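Local coordinates for glycosyl hydrolase, family 31/fibronectin type III domain protein (Clostridium perfringens, PDB 4LKS) that binds galactose through a carbohydrate-binding module of family 32, a calcium-containing beta-sandwich that probably helps its parent family 31 glycoside hydrolase engage galactose-bearing glycans, at residues 65-70 against 140-145; 75-80 against 133-138; 93-98 against 108-113. All coordinates share one frame; numbering follows the deposited sequence. Where two conformers were deposited one is given.

Interaction 1: residues 65-70 against 140-145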
loop_
_atom_site.group_PDB
_atom_site.type_symbol
_atom_site.label_atom_id
_atom_site.label_comp_id
_atom_site.label_asym_id
_atom_site.label_seq_id
_atom_site.Cartn_x
_atom_site.Cartn_y
_atom_site.Cartn_z
ATOM N N SER A 65 7.661 -4.531 -2.939
ATOM C CA SER A 65 6.523 -4.856 -2.103
ATOM C C SER A 65 6.776 -4.481 -0.651
ATOM O O SER A 65 7.923 -4.239 -0.214
ATOM C CB SER A 65 6.168 -6.341 -2.224
ATOM O OG SER A 65 7.098 -7.131 -1.515
ATOM N N ILE A 66 5.683 -4.408 0.087
ATOM C CA ILE A 66 5.727 -4.147 1.513
ATOM C C ILE A 66 4.767 -5.130 2.178
ATOM O O ILE A 66 3.668 -5.371 1.670
ATOM C CB ILE A 66 5.375 -2.670 1.842
ATOM C CG1 ILE A 66 5.444 -2.429 3.347
ATOM C CG2 ILE A 66 4.002 -2.267 1.271
ATOM C CD1 ILE A 66 5.384 -0.959 3.723
ATOM N N THR A 67 5.182 -5.714 3.297
ATOM C CA THR A 67 4.340 -6.660 4.023
ATOM C C THR A 67 3.922 -6.076 5.365
ATOM O O THR A 67 4.772 -5.648 6.162
ATOM C CB THR A 67 5.046 -7.991 4.279
ATOM O OG1 THR A 67 5.392 -8.594 3.027
ATOM C CG2 THR A 67 4.129 -8.933 5.070
ATOM N N ILE A 68 2.610 -6.035 5.585
ATOM C CA ILE A 68 2.016 -5.576 6.833
ATOM C C ILE A 68 1.510 -6.769 7.635
ATOM O O ILE A 68 0.777 -7.631 7.112
ATOM C CB ILE A 68 0.824 -4.633 6.572
ATOM C CG1 ILE A 68 1.209 -3.503 5.600
ATOM C CG2 ILE A 68 0.245 -4.099 7.903
ATOM C CD1 ILE A 68 2.486 -2.717 5.952
ATOM N N LYS A 69 1.914 -6.819 8.903
ATOM C CA LYS A 69 1.436 -7.816 9.848
ATOM C C LYS A 69 0.384 -7.176 10.740
ATOM O O LYS A 69 0.596 -6.074 11.242
ATOM C CB LYS A 69 2.604 -8.298 10.718
ATOM C CG LYS A 69 2.203 -9.279 11.806
ATOM C CD LYS A 69 3.385 -9.572 12.720
ATOM C CE LYS A 69 2.970 -10.470 13.860
ATOM N NZ LYS A 69 4.149 -10.859 14.695
ATOM N N LEU A 70 -0.739 -7.862 10.937
ATOM C CA LEU A 70 -1.810 -7.379 11.816
ATOM C C LEU A 70 -1.655 -8.060 13.177
ATOM O O LEU A 70 -0.985 -9.094 13.284
ATOM C CB LEU A 70 -3.187 -7.650 11.187
ATOM C CG LEU A 70 -3.384 -6.878 9.871
ATOM C CD1 LEU A 70 -3.055 -7.741 8.678
ATOM C CD2 LEU A 70 -4.805 -6.332 9.755
ATOM N N TYR A 140 -1.335 -11.349 7.551
ATOM C CA TYR A 140 -0.302 -10.651 6.782
ATOM C C TYR A 140 -0.865 -10.267 5.431
ATOM O O TYR A 140 -1.592 -11.050 4.801
ATOM C CB TYR A 140 0.928 -11.553 6.574
ATOM C CG TYR A 140 1.518 -12.077 7.858
ATOM C CD1 TYR A 140 0.986 -13.211 8.477
ATOM C CD2 TYR A 140 2.603 -11.447 8.447
ATOM C CE1 TYR A 140 1.519 -13.693 9.661
ATOM C CE2 TYR A 140 3.139 -11.918 9.626
ATOM C CZ TYR A 140 2.594 -13.039 10.224
ATOM O OH TYR A 140 3.137 -13.500 11.403
ATOM N N LEU A 141 -0.516 -9.071 4.970
ATOM C CA LEU A 141 -0.885 -8.640 3.634
ATOM C C LEU A 141 0.356 -8.090 2.955
ATOM O O LEU A 141 1.022 -7.216 3.494
ATOM C CB LEU A 141 -2.005 -7.579 3.690
ATOM C CG LEU A 141 -2.552 -7.109 2.331
ATOM C CD1 LEU A 141 -4.069 -6.822 2.374
ATOM C CD2 LEU A 141 -1.784 -5.893 1.804
ATOM N N ARG A 142 0.654 -8.616 1.776
ATOM C CA ARG A 142 1.749 -8.124 0.956
ATOM C C ARG A 142 1.192 -7.308 -0.207
ATOM O O ARG A 142 0.410 -7.800 -1.029
ATOM C CB ARG A 142 2.618 -9.282 0.461
ATOM C CG ARG A 142 3.826 -8.828 -0.362
ATOM C CD ARG A 142 4.917 -9.889 -0.424
ATOM N NE ARG A 142 4.504 -11.086 -1.163
ATOM C CZ ARG A 142 5.146 -12.252 -1.105
ATOM N NH1 ARG A 142 6.221 -12.385 -0.339
ATOM N NH2 ARG A 142 4.712 -13.287 -1.816
ATOM N N PHE A 143 1.602 -6.044 -0.242
ATOM C CA PHE A 143 1.160 -5.083 -1.247
ATOM C C PHE A 143 2.323 -4.827 -2.198
ATOM O O PHE A 143 3.382 -4.356 -1.775
ATOM C CB PHE A 143 0.721 -3.787 -0.553
ATOM C CG PHE A 143 0.233 -2.710 -1.495
ATOM C CD1 PHE A 143 -1.066 -2.722 -1.978
ATOM C CD2 PHE A 143 1.074 -1.678 -1.886
ATOM C CE1 PHE A 143 -1.517 -1.722 -2.851
ATOM C CE2 PHE A 143 0.627 -0.681 -2.746
ATOM C CZ PHE A 143 -0.668 -0.700 -3.219
ATOM N N THR A 144 2.133 -5.162 -3.473
ATOM C CA THR A 144 3.192 -5.070 -4.474
ATOM C C THR A 144 2.875 -3.981 -5.467
ATOM O O THR A 144 1.776 -3.928 -5.992
ATOM C CB THR A 144 3.338 -6.395 -5.230
ATOM O OG1 THR A 144 3.664 -7.428 -4.296
ATOM C CG2 THR A 144 4.440 -6.292 -6.289
ATOM N N ALA A 145 3.851 -3.106 -5.705
ATOM C CA ALA A 145 3.738 -2.056 -6.702
ATOM C C ALA A 145 4.302 -2.583 -8.016
ATOM O O ALA A 145 5.479 -2.934 -8.087
ATOM C CB ALA A 145 4.504 -0.826 -6.254
HETATM O O HOH W 1 5.597 -12.571 12.261
#
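Lys69 and Tyr140 lie side by side on one face of an antiparallel strand pair, their side chains pointing the same way. The lysine is extended throughout, with CG anti to the backbone N (chi1 176°), and its methylenes follow the phenol: Lys69 CG comes 3.5 Å from Tyr140 CE2, approaching the ring obliquely. At the far end a water lies in the ring plane 2.8 Å from Tyr140 OH and takes a weak bond from Lys69 NZ, so the polar ends meet through solvent. Further along this face Arg142 crosses Thr67 at a slant. Its CD rests 3.7 Å from Thr67 OG1, while the guanidinium continues to a salt bridge with Glu98 and a cation-pi contact with Trp106. Ser65 CB sits 3.4 Å from Thr144 OG1.

The opposite face carries Ile66, Ile68, Leu141 and Phe143. Phe143 has CG anti to the backbone N (chi1 -180°), and its ring leads away from the partner strand; across the strands, Ile66 CG2 lies at the edge of the ring, 4.0 Å from Phe143 CB. Two hydrogen-bonded pairs, Ile66 with Phe143 and Ile68 with Leu141, join the backbones, the Phe143 N to Ile66 O bond measuring 2.9 Å.

These are inner strands of the five-stranded sheet of the F5/8 type C beta-sandwich. Strand 26-31 flanks 65-70, strand 95-100 flanks 140-145, and from the hydrophobic face Ile68 packs on Leu162 and Phe164, and Leu141 on Phe164, of strand 158-166 in the other sheet.

Interaction 2: residues 75-80 against 133-138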
loop_
_atom_site.group_PDB
_atom_site.type_symbol
_atom_site.label_atom_id
_atom_site.label_comp_id
_atom_site.label_asym_id
_atom_site.label_seq_id
_atom_site.Cartn_x
_atom_site.Cartn_y
_atom_site.Cartn_z
ATOM N N ASP A 75 -10.783 -10.950 9.238
ATOM C CA ASP A 75 -11.500 -11.132 7.985
ATOM C C ASP A 75 -11.454 -9.796 7.256
ATOM O O ASP A 75 -12.190 -8.866 7.611
ATOM C CB ASP A 75 -12.955 -11.535 8.238
ATOM C CG ASP A 75 -13.088 -12.899 8.904
ATOM O OD1 ASP A 75 -12.115 -13.681 8.906
ATOM O OD2 ASP A 75 -14.194 -13.200 9.404
ATOM N N LEU A 76 -10.552 -9.690 6.281
ATOM C CA LEU A 76 -10.322 -8.424 5.574
ATOM C C LEU A 76 -11.099 -8.349 4.275
ATOM O O LEU A 76 -11.198 -9.346 3.558
ATOM C CB LEU A 76 -8.840 -8.272 5.219
ATOM C CG LEU A 76 -7.816 -8.167 6.348
ATOM C CD1 LEU A 76 -6.410 -8.092 5.775
ATOM C CD2 LEU A 76 -8.083 -6.941 7.204
ATOM N N ASN A 77 -11.628 -7.171 3.937
ATOM C CA ASN A 77 -12.228 -7.041 2.601
ATOM C C ASN A 77 -12.016 -5.708 1.891
ATOM O O ASN A 77 -12.610 -5.448 0.842
ATOM C CB ASN A 77 -13.709 -7.428 2.597
ATOM C CG ASN A 77 -14.540 -6.577 3.521
ATOM O OD1 ASN A 77 -14.158 -5.469 3.877
ATOM N ND2 ASN A 77 -15.699 -7.098 3.917
ATOM N N GLN A 78 -11.147 -4.872 2.446
ATOM C CA GLN A 78 -10.778 -3.641 1.770
ATOM C C GLN A 78 -9.477 -3.113 2.337
ATOM O O GLN A 78 -9.208 -3.280 3.535
ATOM C CB GLN A 78 -11.891 -2.593 1.923
ATOM C CG GLN A 78 -11.657 -1.302 1.156
ATOM C CD GLN A 78 -12.799 -0.326 1.307
ATOM O OE1 GLN A 78 -13.964 -0.720 1.257
ATOM N NE2 GLN A 78 -12.475 0.959 1.470
ATOM N N ILE A 79 -8.665 -2.482 1.492
ATOM C CA ILE A 79 -7.623 -1.588 1.988
ATOM C C ILE A 79 -7.745 -0.283 1.234
ATOM O O ILE A 79 -8.260 -0.278 0.124
ATOM C CB ILE A 79 -6.184 -2.144 1.843
ATOM C CG1 ILE A 79 -5.804 -2.327 0.374
ATOM C CG2 ILE A 79 -6.032 -3.445 2.634
ATOM C CD1 ILE A 79 -4.323 -2.617 0.167
ATOM N N ASP A 80 -7.322 0.820 1.847
ATOM C CA ASP A 80 -7.160 2.086 1.128
ATOM C C ASP A 80 -5.687 2.380 0.947
ATOM O O ASP A 80 -4.885 2.220 1.878
ATOM C CB ASP A 80 -7.768 3.279 1.880
ATOM C CG ASP A 80 -9.266 3.192 2.059
ATOM O OD1 ASP A 80 -9.952 2.417 1.361
ATOM O OD2 ASP A 80 -9.763 3.937 2.937
ATOM N N PHE A 133 -11.884 -6.327 -1.984
ATOM C CA PHE A 133 -11.665 -7.708 -2.385
ATOM C C PHE A 133 -12.541 -8.648 -1.568
ATOM O O PHE A 133 -13.032 -8.282 -0.490
ATOM C CB PHE A 133 -10.176 -8.080 -2.283
ATOM C CG PHE A 133 -9.517 -7.649 -0.998
ATOM C CD1 PHE A 133 -9.570 -8.458 0.129
ATOM C CD2 PHE A 133 -8.820 -6.450 -0.926
ATOM C CE1 PHE A 133 -8.948 -8.075 1.315
ATOM C CE2 PHE A 133 -8.202 -6.050 0.253
ATOM C CZ PHE A 133 -8.265 -6.866 1.380
ATOM N N ASN A 134 -12.761 -9.846 -2.098
ATOM C CA ASN A 134 -13.598 -10.819 -1.421
ATOM C C ASN A 134 -12.997 -11.169 -0.077
ATOM O O ASN A 134 -11.790 -11.389 0.038
ATOM C CB ASN A 134 -13.808 -12.061 -2.282
ATOM C CG ASN A 134 -14.725 -11.791 -3.456
ATOM O OD1 ASN A 134 -15.295 -10.701 -3.572
ATOM N ND2 ASN A 134 -14.879 -12.780 -4.332
ATOM N N THR A 135 -13.854 -11.208 0.936
ATOM C CA THR A 135 -13.416 -11.363 2.320
ATOM C C THR A 135 -12.475 -12.542 2.517
ATOM O O THR A 135 -12.799 -13.685 2.151
ATOM C CB THR A 135 -14.616 -11.525 3.263
ATOM O OG1 THR A 135 -15.544 -10.464 3.015
ATOM C CG2 THR A 135 -14.157 -11.472 4.722
ATOM N N ILE A 136 -11.305 -12.254 3.073
ATOM C CA ILE A 136 -10.293 -13.279 3.305
ATOM C C ILE A 136 -9.650 -13.073 4.675
ATOM O O ILE A 136 -9.293 -11.962 5.057
ATOM C CB ILE A 136 -9.243 -13.305 2.161
ATOM C CG1 ILE A 136 -8.227 -14.431 2.368
ATOM C CG2 ILE A 136 -8.559 -11.940 2.003
ATOM C CD1 ILE A 136 -7.458 -14.789 1.089
ATOM N N ASN A 137 -9.554 -14.156 5.435
ATOM C CA ASN A 137 -8.962 -14.120 6.762
ATOM C C ASN A 137 -7.444 -14.084 6.630
ATOM O O ASN A 137 -6.857 -14.916 5.945
ATOM C CB ASN A 137 -9.423 -15.351 7.542
ATOM C CG ASN A 137 -8.916 -15.369 8.969
ATOM O OD1 ASN A 137 -7.999 -16.119 9.303
ATOM N ND2 ASN A 137 -9.533 -14.562 9.830
ATOM N N ALA A 138 -6.806 -13.100 7.263
ATOM C CA ALA A 138 -5.384 -12.866 7.051
ATOM C C ALA A 138 -4.759 -12.173 8.237
ATOM O O ALA A 138 -5.379 -11.294 8.856
ATOM C CB ALA A 138 -5.185 -12.008 5.807
#
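Phe133 lies against the backbone of strand 75-80, with Asn77 C 3.8 Å above the centre of its ring and Gln78 N over the same face, offset toward the rim. CG of Phe133 stands between its own backbone N and carbonyl carbon (chi1 46°), and the ring beyond it spans several residues of the other strand. Its CE1 atom reaches 3.4 Å from Leu76 O, and on its other flank CE2 comes 4.1 Å from Ile79 CG2, the two side chains crossing at about a right angle. Leu76 lies beside the ring: its CB meets Phe133 CE1, and its CD1 touches Ala138 CB.

The strands run antiparallel, at 142° between their N-to-C directions, within the four-stranded sheet of the beta-sandwich, where 129-138 is an outermost strand. Leu76 and Ile136 form a hydrogen-bonded pair, and Phe133 N also donates to Asn77 O. Phe133 and Ile136 pack on Val109 of the facing sheet, while Leu76 and Ile79 meet Phe164 of strand 158-166.

The outer side is polar and looser. Asn137 ND2 donates to Asp75 OD1 at 2.9 Å, nearly in line with the C-O bond, although the carboxylate and amide planes are turned 73° apart. Asn77 and Thr135 run side by side, yet the bond from Asn77 ND2 to Thr135 OG1 is weak at 3.5 Å; the other amide atom, Asn77 OD1, is held by Lys13 of the N-terminal tag region. Thr135 and Asn137 are exposed to solvent, and Thr135 CG2 reaches Asp75 CB at 3.7 Å.

Interaction 3: residues 93-98 against 108-113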
loop_
_atom_site.group_PDB
_atom_site.type_symbol
_atom_site.label_atom_id
_atom_site.label_comp_id
_atom_site.label_asym_id
_atom_site.label_seq_id
_atom_site.Cartn_x
_atom_site.Cartn_y
_atom_site.Cartn_z
ATOM N N THR A 93 0.324 2.888 -9.505
ATOM C CA THR A 93 -0.782 2.859 -10.468
ATOM C C THR A 93 -1.260 1.448 -10.821
ATOM O O THR A 93 -2.364 1.281 -11.335
ATOM C CB THR A 93 -0.455 3.643 -11.769
ATOM O OG1 THR A 93 0.452 2.879 -12.574
ATOM C CG2 THR A 93 0.168 4.993 -11.444
ATOM N N GLU A 94 -0.426 0.443 -10.566
ATOM C CA GLU A 94 -0.819 -0.956 -10.725
ATOM C C GLU A 94 -0.258 -1.724 -9.533
ATOM O O GLU A 94 0.908 -1.539 -9.150
ATOM C CB GLU A 94 -0.310 -1.569 -12.048
ATOM C CG GLU A 94 -0.989 -2.908 -12.380
ATOM C CD GLU A 94 -0.326 -3.696 -13.506
ATOM O OE1 GLU A 94 0.783 -3.338 -13.946
ATOM O OE2 GLU A 94 -0.923 -4.710 -13.928
ATOM N N TYR A 95 -1.086 -2.575 -8.932
ATOM C CA TYR A 95 -0.723 -3.261 -7.695
ATOM C C TYR A 95 -1.159 -4.727 -7.708
ATOM O O TYR A 95 -1.995 -5.157 -8.529
ATOM C CB TYR A 95 -1.356 -2.547 -6.478
ATOM C CG TYR A 95 -2.866 -2.573 -6.569
ATOM C CD1 TYR A 95 -3.587 -3.681 -6.125
ATOM C CD2 TYR A 95 -3.569 -1.531 -7.151
ATOM C CE1 TYR A 95 -4.967 -3.747 -6.257
ATOM C CE2 TYR A 95 -4.963 -1.584 -7.284
ATOM C CZ TYR A 95 -5.647 -2.700 -6.829
ATOM O OH TYR A 95 -7.019 -2.795 -6.957
ATOM N N LYS A 96 -0.603 -5.469 -6.761
ATOM C CA LYS A 96 -1.047 -6.819 -6.451
ATOM C C LYS A 96 -1.208 -6.916 -4.941
ATOM O O LYS A 96 -0.451 -6.292 -4.174
ATOM C CB LYS A 96 -0.043 -7.866 -6.964
ATOM C CG LYS A 96 -0.420 -9.309 -6.610
ATOM C CD LYS A 96 0.470 -10.319 -7.323
ATOM C CE LYS A 96 1.887 -10.299 -6.796
ATOM N NZ LYS A 96 2.669 -11.414 -7.436
ATOM N N ILE A 97 -2.226 -7.669 -4.527
ATOM C CA ILE A 97 -2.454 -7.945 -3.117
ATOM C C ILE A 97 -2.385 -9.446 -2.880
ATOM O O ILE A 97 -3.030 -10.235 -3.583
ATOM C CB ILE A 97 -3.823 -7.432 -2.656
ATOM C CG1 ILE A 97 -3.846 -5.906 -2.690
ATOM C CG2 ILE A 97 -4.125 -7.927 -1.236
ATOM C CD1 ILE A 97 -5.213 -5.312 -2.535
ATOM N N GLU A 98 -1.589 -9.838 -1.887
ATOM C CA GLU A 98 -1.519 -11.232 -1.445
ATOM C C GLU A 98 -1.757 -11.234 0.055
ATOM O O GLU A 98 -1.412 -10.274 0.731
ATOM C CB GLU A 98 -0.130 -11.812 -1.697
ATOM C CG GLU A 98 0.248 -11.966 -3.141
ATOM C CD GLU A 98 1.741 -12.162 -3.279
ATOM O OE1 GLU A 98 2.485 -11.154 -3.214
ATOM O OE2 GLU A 98 2.182 -13.321 -3.388
ATOM N N GLU A 108 -2.981 -15.318 -3.584
ATOM C CA GLU A 108 -3.134 -14.147 -4.436
ATOM C C GLU A 108 -4.586 -13.714 -4.376
ATOM O O GLU A 108 -5.499 -14.462 -4.747
ATOM C CB GLU A 108 -2.725 -14.432 -5.885
ATOM C CG GLU A 108 -2.707 -13.161 -6.725
ATOM C CD GLU A 108 -2.128 -13.354 -8.111
ATOM O OE1 GLU A 108 -1.091 -14.033 -8.242
ATOM O OE2 GLU A 108 -2.706 -12.806 -9.071
ATOM N N VAL A 109 -4.798 -12.496 -3.898
ATOM C CA VAL A 109 -6.151 -11.996 -3.698
ATOM C C VAL A 109 -6.665 -11.278 -4.953
ATOM O O VAL A 109 -7.751 -11.591 -5.456
ATOM C CB VAL A 109 -6.207 -11.073 -2.471
ATOM C CG1 VAL A 109 -7.570 -10.446 -2.351
ATOM C CG2 VAL A 109 -5.855 -11.855 -1.193
ATOM N N ARG A 110 -5.880 -10.331 -5.466
ATOM C CA ARG A 110 -6.272 -9.592 -6.658
ATOM C C ARG A 110 -5.131 -8.738 -7.178
ATOM O O ARG A 110 -4.126 -8.509 -6.490
ATOM C CB ARG A 110 -7.480 -8.684 -6.396
ATOM C CG ARG A 110 -7.164 -7.453 -5.551
ATOM C CD ARG A 110 -8.317 -6.458 -5.593
ATOM N NE ARG A 110 -8.410 -5.870 -6.924
ATOM C CZ ARG A 110 -9.407 -5.105 -7.349
ATOM N NH1 ARG A 110 -10.432 -4.828 -6.557
ATOM N NH2 ARG A 110 -9.372 -4.620 -8.585
ATOM N N THR A 111 -5.283 -8.290 -8.415
ATOM C CA THR A 111 -4.477 -7.196 -8.933
ATOM C C THR A 111 -5.420 -6.059 -9.312
ATOM O O THR A 111 -6.648 -6.203 -9.259
ATOM C CB THR A 111 -3.647 -7.618 -10.142
ATOM O OG1 THR A 111 -4.526 -8.041 -11.187
ATOM C CG2 THR A 111 -2.735 -8.775 -9.779
ATOM N N GLY A 112 -4.860 -4.912 -9.681
ATOM C CA GLY A 112 -5.698 -3.832 -10.149
ATOM C C GLY A 112 -4.900 -2.597 -10.494
ATOM O O GLY A 112 -3.672 -2.582 -10.392
ATOM N N ASN A 113 -5.618 -1.560 -10.900
ATOM C CA ASN A 113 -5.000 -0.309 -11.285
ATOM C C ASN A 113 -5.683 0.844 -10.587
ATOM O O ASN A 113 -6.847 0.740 -10.185
ATOM C CB ASN A 113 -5.075 -0.116 -12.802
ATOM C CG ASN A 113 -4.183 -1.082 -13.551
ATOM O OD1 ASN A 113 -3.029 -0.773 -13.877
ATOM N ND2 ASN A 113 -4.704 -2.267 -13.823
HETATM O O HOH W 2 -8.157 -0.919 -8.477
HETATM O O HOH W 3 1.007 -13.934 -6.878
#
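Tyr95 lays its ring over the backbone of Gly112, whose CA sits 3.9 Å from the ring centroid, 28° off the normal, in a CH-pi contact. Gly112 has no CB, which leaves the phenol room to lie across the strand: a CB there would clash with Tyr95 OH. CG of Tyr95 stands between its backbone N and carbonyl carbon (chi1 62°), and from there the ring turns over Gly112 on the neighbouring strand. Beyond the glycine, Tyr95 OH lies 3.2 Å above the guanidinium plane of Arg110, toward its rim, with ring and guanidinium planes 53° apart.

The guanidinium is held from its own strand by Thr111 O and from strand 129-138 by Arg132 O. Arg110 NE and NH2 grip Thr111 O side-on, NE at 2.9 Å, both from the same face of that carbonyl, and NH1 goes on to Arg132 O. A water in the plane of the Tyr95 ring, 2.7 Å from its OH, donates to Asn113 O.

The frame is a beta hairpin whose strands, 95-100 and 107-113, end the five-stranded sheet of the sandwich. A classic beta bulge interrupts its register: Val109 and Arg110 both face Ile97, whose O accepts a 2.9 Å bond from Val109 N and a weak one from Arg110 N. On the inner face Ile97 packs against Val109, and Ile131 and Phe133 of the opposing sheet pack behind.

On the other face Lys96 and Glu108 cross at about a right angle. A water lies between Lys96 NZ and Glu108 OE1, two opposite charges not in direct contact. Glu98 shares this face, near Trp106.

Overall arrangement
Of the segments in these contacts 65-70 comes first, and its partner 140-145 follows 70 residues later, so interaction 1 closes the longest loop. Within that span 75-80 moves to the other sheet and pairs with 133-138 in interaction 2; inside this second loop, the hairpin of interaction 3 closes the shortest. The three thus enclose one another without crossing. Interactions 1 and 3 share the five-stranded sheet, where 140-145 adjoins 95-98, tied by a probable hydrogen bond from Thr144 N to Lys96 O. Interaction 2 belongs to the four-stranded sheet and packs on both: Ile79 meets Leu141, Phe143 and Ile97, joining the layers through the hydrophobic core.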